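Local structure of phosphoglycerate oxidoreductase (Rhizobium etli, 4HY3) at residues A[234-239]-A[260-265]; A[275-280]-A[304-309]; A[286-291]-A[308-313]. The protein probably reduces 2-oxoacids such as hydroxypyruvate and glyoxylate with NAD(P)H, as a member of the D-2-hydroxyacid dehydrogenase family. All blocks are in the same frame, centred on the assembly; numbering follows the deposited sequence.

Interaction 1: residues A[234-239]-A[260-265]; sequences IFVVAA and AAFILL
Ile234 opens the parallel pairing of strand 233-236 with strand 261-264, two neighbours in the Rossmann-type NAD-binding domain. Its N donates to Ala261 O at 2.8 Å, and its O receives Ile263 N. Parallel strands bond in this way, one residue gripping two that flank its partner, here Phe262. The branched Ile234 side chain shares a face with Phe262 but reaches the ring only loosely, with CG2 4.2 Å from Phe262 CD1.

Phe235 turns to the other face and lies alongside Ile263. With CG beside its own backbone N (chi1 -64°), the ring swings along the strand until CE1 comes to 3.4 Å from Ile263 CD1. Leu265 CD1 meets the same ring at its edge, 4.0 Å from Phe235 CD1. Helix 131-147 packs over this face, touching both Phe235 and Ile263 through Ala142.

Val236 returns to the face of Ile234 and is the next residue gripped at both backbone polar atoms: its N bonds to Ile263 O at 2.9 Å, and its O receives Leu265 N. CG2 approaches Phe262 CZ at 3.6 Å, the two side chains crossing obliquely, while the branch point CB sits beside Leu264 CD1. Val237 leaves the strand, yet its CG2 still lies 3.9 Å from Leu265 CD1, and its side chain touches Leu187 in helix 186-195, within a GxGxxG-like pattern that probably helps bind the dinucleotide.

Every side chain that meets another here is aliphatic or aromatic, and all are buried. Beta-branched residues and phenylalanine suit such a central pair: they favour extended backbone and fill both faces with hydrocarbon, while the main-chain bonds meet the polar needs of the buried peptides.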
loop_
_atom_site.group_PDB
_atom_site.type_symbol
_atom_site.label_atom_id
_atom_site.label_comp_id
_atom_site.label_asym_id
_atom_site.label_seq_id
_atom_site.Cartn_x
_atom_site.Cartn_y
_atom_site.Cartn_z
ATOM N N ILE A 234 -1.430 -22.801 -3.230
ATOM C CA ILE A 234 -2.859 -22.883 -3.483
ATOM C C ILE A 234 -3.553 -22.945 -2.142
ATOM O O ILE A 234 -3.274 -23.852 -1.349
ATOM C CB ILE A 234 -3.220 -24.159 -4.291
ATOM C CG1 ILE A 234 -2.470 -24.174 -5.624
ATOM C CG2 ILE A 234 -4.727 -24.310 -4.496
ATOM C CD1 ILE A 234 -2.033 -25.568 -5.991
ATOM N N PHE A 235 -4.457 -21.985 -1.914
ATOM C CA PHE A 235 -5.295 -21.930 -0.724
ATOM C C PHE A 235 -6.758 -22.230 -1.086
ATOM O O PHE A 235 -7.324 -21.558 -1.957
ATOM C CB PHE A 235 -5.247 -20.514 -0.113
ATOM C CG PHE A 235 -3.889 -20.086 0.392
ATOM C CD1 PHE A 235 -3.527 -20.294 1.729
ATOM C CD2 PHE A 235 -2.978 -19.454 -0.456
ATOM C CE1 PHE A 235 -2.282 -19.880 2.204
ATOM C CE2 PHE A 235 -1.735 -19.051 0.009
ATOM C CZ PHE A 235 -1.380 -19.261 1.338
ATOM N N VAL A 236 -7.371 -23.215 -0.423
ATOM C CA VAL A 236 -8.835 -23.430 -0.470
ATOM C C VAL A 236 -9.554 -22.692 0.695
ATOM O O VAL A 236 -9.317 -22.953 1.887
ATOM C CB VAL A 236 -9.224 -24.920 -0.416
ATOM C CG1 VAL A 236 -10.673 -25.072 -0.853
ATOM C CG2 VAL A 236 -8.289 -25.782 -1.268
ATOM N N VAL A 237 -10.485 -21.820 0.337
ATOM C CA VAL A 237 -10.837 -20.717 1.201
ATOM C C VAL A 237 -12.355 -20.472 1.336
ATOM O O VAL A 237 -12.823 -19.923 2.347
ATOM C CB VAL A 237 -10.030 -19.498 0.722
ATOM C CG1 VAL A 237 -10.827 -18.222 0.686
ATOM C CG2 VAL A 237 -8.810 -19.360 1.575
ATOM N N ALA A 238 -13.109 -20.909 0.325
ATOM C CA ALA A 238 -14.574 -20.868 0.324
ATOM C C ALA A 238 -15.104 -22.025 -0.507
ATOM O O ALA A 238 -14.406 -22.531 -1.395
ATOM C CB ALA A 238 -15.085 -19.549 -0.232
ATOM N N ALA A 239 -16.332 -22.451 -0.197
ATOM C CA ALA A 239 -17.075 -23.419 -1.025
ATOM C C ALA A 239 -17.639 -22.686 -2.249
ATOM O O ALA A 239 -17.798 -21.447 -2.217
ATOM C CB ALA A 239 -18.194 -24.078 -0.220
ATOM N N ALA A 260 4.434 -28.498 -4.825
ATOM C CA ALA A 260 3.390 -27.510 -4.659
ATOM C C ALA A 260 2.909 -27.441 -3.216
ATOM O O ALA A 260 2.891 -28.444 -2.490
ATOM C CB ALA A 260 2.237 -27.786 -5.610
ATOM N N ALA A 261 2.531 -26.242 -2.798
ATOM C CA ALA A 261 1.979 -26.062 -1.470
ATOM C C ALA A 261 0.461 -25.889 -1.554
ATOM O O ALA A 261 -0.040 -24.941 -2.182
ATOM C CB ALA A 261 2.632 -24.879 -0.763
ATOM N N PHE A 262 -0.245 -26.818 -0.911
ATOM C CA PHE A 262 -1.707 -26.872 -0.916
ATOM C C PHE A 262 -2.282 -26.720 0.496
ATOM O O PHE A 262 -2.061 -27.566 1.373
ATOM C CB PHE A 262 -2.185 -28.192 -1.546
ATOM C CG PHE A 262 -3.659 -28.421 -1.440
ATOM C CD1 PHE A 262 -4.506 -28.032 -2.472
ATOM C CD2 PHE A 262 -4.202 -29.029 -0.312
ATOM C CE1 PHE A 262 -5.879 -28.247 -2.385
ATOM C CE2 PHE A 262 -5.570 -29.249 -0.210
ATOM C CZ PHE A 262 -6.413 -28.864 -1.252
ATOM N N ILE A 263 -3.060 -25.662 0.689
ATOM C CA ILE A 263 -3.466 -25.271 2.027
ATOM C C ILE A 263 -4.987 -25.211 2.188
ATOM O O ILE A 263 -5.663 -24.376 1.591
ATOM C CB ILE A 263 -2.770 -23.947 2.419
ATOM C CG1 ILE A 263 -1.247 -24.094 2.281
ATOM C CG2 ILE A 263 -3.132 -23.541 3.836
ATOM C CD1 ILE A 263 -0.525 -22.815 1.939
ATOM N N LEU A 264 -5.516 -26.110 3.004
ATOM C CA LEU A 264 -6.963 -26.292 3.137
ATOM C C LEU A 264 -7.553 -25.596 4.388
ATOM O O LEU A 264 -7.310 -26.023 5.532
ATOM C CB LEU A 264 -7.279 -27.783 3.164
ATOM C CG LEU A 264 -8.745 -28.158 3.218
ATOM C CD1 LEU A 264 -9.449 -27.655 1.966
ATOM C CD2 LEU A 264 -8.878 -29.670 3.378
ATOM N N LEU A 265 -8.354 -24.554 4.162
ATOM C CA LEU A 265 -8.813 -23.716 5.255
ATOM C C LEU A 265 -10.304 -23.770 5.493
ATOM O O LEU A 265 -10.774 -23.396 6.559
ATOM C CB LEU A 265 -8.368 -22.258 5.039
ATOM C CG LEU A 265 -6.856 -22.070 5.001
ATOM C CD1 LEU A 265 -6.444 -20.733 4.415
ATOM C CD2 LEU A 265 -6.257 -22.303 6.380
#

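Interaction 2: residues A[275-280]-A[304-309]; sequences ALMAAV and RSLKGF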
loop_
_atom_site.group_PDB
_atom_site.type_symbol
_atom_site.label_atom_id
_atom_site.label_comp_id
_atom_site.label_asym_id
_atom_site.label_seq_id
_atom_site.Cartn_x
_atom_site.Cartn_y
_atom_site.Cartn_z
ATOM N N ALA A 275 -7.291 -39.107 -1.752
ATOM C CA ALA A 275 -6.649 -38.601 -2.970
ATOM C C ALA A 275 -5.547 -37.621 -2.606
ATOM O O ALA A 275 -4.448 -37.711 -3.149
ATOM C CB ALA A 275 -7.653 -37.954 -3.911
ATOM N N LEU A 276 -5.833 -36.709 -1.666
ATOM C CA LEU A 276 -4.834 -35.740 -1.174
ATOM C C LEU A 276 -3.646 -36.389 -0.439
ATOM O O LEU A 276 -2.490 -36.118 -0.758
ATOM C CB LEU A 276 -5.489 -34.645 -0.320
ATOM C CG LEU A 276 -4.551 -33.783 0.547
ATOM C CD1 LEU A 276 -3.852 -32.664 -0.219
ATOM C CD2 LEU A 276 -5.297 -33.261 1.757
HETATM N N MSE A 277 -3.928 -37.252 0.528
HETATM C CA MSE A 277 -2.860 -37.989 1.218
HETATM C C MSE A 277 -1.964 -38.714 0.225
HETATM O O MSE A 277 -0.727 -38.643 0.306
HETATM C CB MSE A 277 -3.494 -38.932 2.229
HETATM C CG MSE A 277 -4.192 -38.103 3.297
HETATM SE SE MSE A 277 -4.602 -39.209 4.872
HETATM C CE MSE A 277 -2.760 -39.646 5.426
ATOM N N ALA A 278 -2.583 -39.396 -0.736
ATOM C CA ALA A 278 -1.860 -40.109 -1.769
ATOM C C ALA A 278 -0.795 -39.230 -2.429
ATOM O O ALA A 278 0.360 -39.654 -2.546
ATOM C CB ALA A 278 -2.826 -40.668 -2.799
ATOM N N ALA A 279 -1.176 -38.009 -2.826
ATOM C CA ALA A 279 -0.247 -37.058 -3.464
ATOM C C ALA A 279 0.849 -36.579 -2.520
ATOM O O ALA A 279 1.917 -36.136 -2.973
ATOM C CB ALA A 279 -0.995 -35.875 -4.043
ATOM N N VAL A 280 0.601 -36.684 -1.216
ATOM C CA VAL A 280 1.614 -36.277 -0.245
ATOM C C VAL A 280 2.670 -37.359 0.001
ATOM O O VAL A 280 3.859 -37.068 -0.079
ATOM C CB VAL A 280 1.043 -35.806 1.122
ATOM C CG1 VAL A 280 2.030 -34.851 1.791
ATOM C CG2 VAL A 280 -0.328 -35.152 0.988
ATOM N N ARG A 304 -2.103 -38.841 10.753
ATOM C CA ARG A 304 -1.239 -38.486 11.853
ATOM C C ARG A 304 0.257 -38.743 11.619
ATOM O O ARG A 304 1.102 -37.965 12.066
ATOM C CB ARG A 304 -1.766 -39.145 13.108
ATOM C CG ARG A 304 -3.266 -38.918 13.210
ATOM C CD ARG A 304 -3.785 -39.165 14.600
ATOM N NE ARG A 304 -5.197 -38.837 14.701
ATOM C CZ ARG A 304 -5.701 -37.968 15.570
ATOM N NH1 ARG A 304 -4.899 -37.335 16.413
ATOM N NH2 ARG A 304 -7.008 -37.735 15.593
ATOM N N SER A 305 0.582 -39.797 10.882
ATOM C CA SER A 305 1.982 -40.153 10.655
ATOM C C SER A 305 2.593 -39.520 9.390
ATOM O O SER A 305 3.816 -39.441 9.246
ATOM C CB SER A 305 2.128 -41.673 10.607
ATOM O OG SER A 305 1.569 -42.174 9.409
ATOM N N LEU A 306 1.746 -39.066 8.476
ATOM C CA LEU A 306 2.214 -38.648 7.159
ATOM C C LEU A 306 3.228 -37.510 7.216
ATOM O O LEU A 306 2.898 -36.411 7.665
ATOM C CB LEU A 306 1.025 -38.236 6.308
ATOM C CG LEU A 306 1.303 -38.118 4.824
ATOM C CD1 LEU A 306 1.517 -39.513 4.263
ATOM C CD2 LEU A 306 0.127 -37.426 4.148
ATOM N N LYS A 307 4.459 -37.770 6.779
ATOM C CA LYS A 307 5.428 -36.694 6.632
ATOM C C LYS A 307 4.952 -35.748 5.528
ATOM O O LYS A 307 4.374 -36.189 4.526
ATOM C CB LYS A 307 6.849 -37.220 6.330
ATOM C CG LYS A 307 7.208 -37.379 4.850
ATOM C CD LYS A 307 6.460 -38.550 4.195
ATOM C CE LYS A 307 6.491 -38.500 2.666
ATOM N NZ LYS A 307 7.870 -38.693 2.129
ATOM N N GLY A 308 5.187 -34.452 5.725
ATOM C CA GLY A 308 4.976 -33.454 4.669
ATOM C C GLY A 308 3.602 -32.810 4.703
ATOM O O GLY A 308 3.256 -32.019 3.820
ATOM N N PHE A 309 2.826 -33.159 5.728
ATOM C CA PHE A 309 1.476 -32.654 5.916
ATOM C C PHE A 309 1.376 -31.975 7.293
ATOM O O PHE A 309 1.402 -32.669 8.318
ATOM C CB PHE A 309 0.475 -33.813 5.808
ATOM C CG PHE A 309 -0.967 -33.383 5.786
ATOM C CD1 PHE A 309 -1.661 -33.308 4.584
ATOM C CD2 PHE A 309 -1.639 -33.056 6.972
ATOM C CE1 PHE A 309 -2.990 -32.909 4.561
ATOM C CE2 PHE A 309 -2.969 -32.647 6.945
ATOM C CZ PHE A 309 -3.641 -32.570 5.738
#
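Val280 and Leu306 lead the contact between helix 273-281, which in this Rossmann-type domain connects strands 261-264 and 286-289, and the loop that enters edge strand 309-311. The loop finishes in a type II beta turn from Leu306 to Phe309. Gly308 occupies its third position with a positive phi of 93°, where a beta carbon would press against Lys307 O and also approach Val280 CG1, so glycine suits this place.

No hydrogen bond joins the two segments, and the contact is apolar. Among the aliphatic groups, Leu306 CD2 comes to rest against Val280, 3.6 Å from Val280 CB. Met277, present as selenomethionine, bends at its third torsion (chi3 64°), bringing its CE to 3.9 Å from the same Leu306 CD2, so one leucine methyl is shared by two helix residues. Compact, branched Val280 suits the close approach to the turn: its CG1 rests against the carbonyls of Lys307 and Gly308.

On the outer side, Arg304 turns away from the helix and forms a salt bridge with Glu161 of the second subunit.

The aromatic contribution comes from Phe309, whose ring is met at its edge by two helix side chains. Val280 CG2 is the more distant, whereas Leu276 CD2 lies 3.6 Å from Phe309 CE1.

Interaction 3: residues A[286-291]-A[308-313]; sequences VAASDV and GFIRSA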
loop_
_atom_site.group_PDB
_atom_site.type_symbol
_atom_site.label_atom_id
_atom_site.label_comp_id
_atom_site.label_asym_id
_atom_site.label_seq_id
_atom_site.Cartn_x
_atom_site.Cartn_y
_atom_site.Cartn_z
ATOM N N VAL A 286 3.222 -30.897 -1.219
ATOM C CA VAL A 286 3.289 -30.790 0.238
ATOM C C VAL A 286 2.018 -30.069 0.754
ATOM O O VAL A 286 1.411 -29.283 0.020
ATOM C CB VAL A 286 4.608 -30.095 0.628
ATOM C CG1 VAL A 286 4.477 -28.571 0.590
ATOM C CG2 VAL A 286 5.122 -30.622 1.959
ATOM N N ALA A 287 1.580 -30.339 1.978
ATOM C CA ALA A 287 0.271 -29.784 2.413
ATOM C C ALA A 287 0.004 -29.446 3.920
ATOM O O ALA A 287 0.756 -29.817 4.813
ATOM C CB ALA A 287 -0.865 -30.629 1.847
ATOM N N ALA A 288 -1.076 -28.705 4.168
ATOM C CA ALA A 288 -1.562 -28.415 5.523
ATOM C C ALA A 288 -3.030 -28.109 5.454
ATOM O O ALA A 288 -3.442 -27.289 4.650
ATOM C CB ALA A 288 -0.848 -27.226 6.127
ATOM N N SER A 289 -3.812 -28.768 6.293
ATOM C CA SER A 289 -5.215 -28.442 6.422
ATOM C C SER A 289 -5.545 -28.151 7.879
ATOM O O SER A 289 -4.827 -28.611 8.776
ATOM C CB SER A 289 -6.100 -29.585 5.923
ATOM O OG SER A 289 -7.475 -29.291 6.169
ATOM N N ASP A 290 -6.637 -27.403 8.083
ATOM C CA ASP A 290 -7.224 -27.166 9.398
ATOM C C ASP A 290 -8.540 -27.886 9.541
ATOM O O ASP A 290 -9.118 -27.933 10.616
ATOM C CB ASP A 290 -7.439 -25.668 9.672
ATOM C CG ASP A 290 -7.742 -25.385 11.146
ATOM O OD1 ASP A 290 -6.899 -25.685 12.038
ATOM O OD2 ASP A 290 -8.844 -24.885 11.415
ATOM N N VAL A 291 -9.025 -28.450 8.452
ATOM C CA VAL A 291 -10.301 -29.139 8.502
ATOM C C VAL A 291 -10.121 -30.570 7.992
ATOM O O VAL A 291 -9.189 -30.855 7.243
ATOM C CB VAL A 291 -11.387 -28.328 7.756
ATOM C CG1 VAL A 291 -11.102 -28.311 6.258
ATOM C CG2 VAL A 291 -12.797 -28.847 8.069
ATOM N N GLY A 308 5.187 -34.452 5.725
ATOM C CA GLY A 308 4.976 -33.454 4.669
ATOM C C GLY A 308 3.602 -32.810 4.703
ATOM O O GLY A 308 3.256 -32.019 3.820
ATOM N N PHE A 309 2.826 -33.159 5.728
ATOM C CA PHE A 309 1.476 -32.654 5.916
ATOM C C PHE A 309 1.376 -31.975 7.293
ATOM O O PHE A 309 1.402 -32.669 8.318
ATOM C CB PHE A 309 0.475 -33.813 5.808
ATOM C CG PHE A 309 -0.967 -33.383 5.786
ATOM C CD1 PHE A 309 -1.661 -33.308 4.584
ATOM C CD2 PHE A 309 -1.639 -33.056 6.972
ATOM C CE1 PHE A 309 -2.990 -32.909 4.561
ATOM C CE2 PHE A 309 -2.969 -32.647 6.945
ATOM C CZ PHE A 309 -3.641 -32.570 5.738
ATOM N N ILE A 310 1.268 -30.640 7.312
ATOM C CA ILE A 310 1.043 -29.872 8.563
ATOM C C ILE A 310 -0.401 -29.921 9.071
ATOM O O ILE A 310 -1.318 -29.523 8.349
ATOM C CB ILE A 310 1.459 -28.396 8.428
ATOM C CG1 ILE A 310 2.976 -28.272 8.382
ATOM C CG2 ILE A 310 0.945 -27.576 9.602
ATOM C CD1 ILE A 310 3.455 -26.940 7.845
ATOM N N ARG A 311 -0.574 -30.361 10.327
ATOM C CA ARG A 311 -1.898 -30.592 10.955
ATOM C C ARG A 311 -2.349 -29.500 11.952
ATOM O O ARG A 311 -1.520 -28.921 12.683
ATOM C CB ARG A 311 -1.932 -31.958 11.657
ATOM C CG ARG A 311 -2.090 -33.160 10.736
ATOM C CD ARG A 311 -1.287 -34.364 11.236
ATOM N NE ARG A 311 0.133 -34.041 11.395
ATOM C CZ ARG A 311 1.113 -34.482 10.613
ATOM N NH1 ARG A 311 0.864 -35.306 9.597
ATOM N NH2 ARG A 311 2.356 -34.092 10.862
ATOM N N SER A 312 -3.667 -29.266 11.992
ATOM C CA SER A 312 -4.283 -28.202 12.781
ATOM C C SER A 312 -5.743 -28.576 13.110
ATOM O O SER A 312 -6.584 -28.661 12.206
ATOM C CB SER A 312 -4.225 -26.888 11.988
ATOM O OG SER A 312 -4.099 -25.768 12.838
ATOM N N ALA A 313 -6.041 -28.778 14.397
ATOM C CA ALA A 313 -7.332 -29.296 14.850
ATOM C C ALA A 313 -8.549 -28.339 14.781
ATOM O O ALA A 313 -9.131 -27.980 15.819
ATOM C CB ALA A 313 -7.181 -29.865 16.244
#
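Ala287 N and O both bond across to strand 309-311 from strand 286-289. The N donates to Gly308 O at 3.0 Å in a nearly linear bond (178° at the hydrogen), and the O accepts Ile310 N at 2.7 Å. Phe309, its partner in the parallel register, is thereby flanked by both bonds. The next link is poorer: Ser289 N to Ile310 O is a weak, bent bond of 3.3 Å.

Further along, side chains add polar links. Asp290 OD1 accepts a weak hydrogen bond from Ser312 OG, 2.9 Å away. The carboxylate has stronger partners outside the two strands, the backbone N atoms of Arg315 and Ala316, so Asp290 ties the end of one strand to the chain that follows the other. Ser289 OG, anti to its own N (chi1 175°), reaches forward along its own chain and donates to Val291 O at 2.6 Å; it also has a weak bond with Leu264 O of the neighbouring strand.

The apolar packing falls on two faces. Ala288 CB lies 3.5 Å from Ile310 CB, beneath helix 131-147, which touches both residues. On the opposite face, the Phe309 ring extends along strand 286-289, with Ala287 CB 3.9 Å from its CD1 and Ser289 CB near its CZ. Arg311 follows on this side, and its NH1 bonds to the backbone oxygens of Val303 and Leu306.

At this last strand of the chain's sheet, small alanine and serine let the phenylalanine ring lie close to the sheet, while serine and aspartate add polar links at the strand ends. The strand also faces the second subunit: Arg311 N bonds to Asp153 OD1 of that chain, so its outward peptide edge is used in assembly.

Interactions 1 and 3 belong to one parallel sheet: strands 261-264 and 286-289 are neighbours, joined by backbone bonds such as Leu264 N to Ala288 O. Interaction 1 is central, wholly hydrocarbon in its side chains and untouched by other chains. Interaction 3 is also buried but lies at the sheet's edge, where serine, aspartate and arginine enter and the second subunit adjoins. Interaction 2, only partly buried, lacks hydrogen bonds and sets a helix against the loop leading into that edge strand. It shares Gly308 and Phe309 with interaction 3, while Leu276 also packs on Phe262 of interaction 1, so helix 273-281 touches side chains of all three contacts on one face of the sheet.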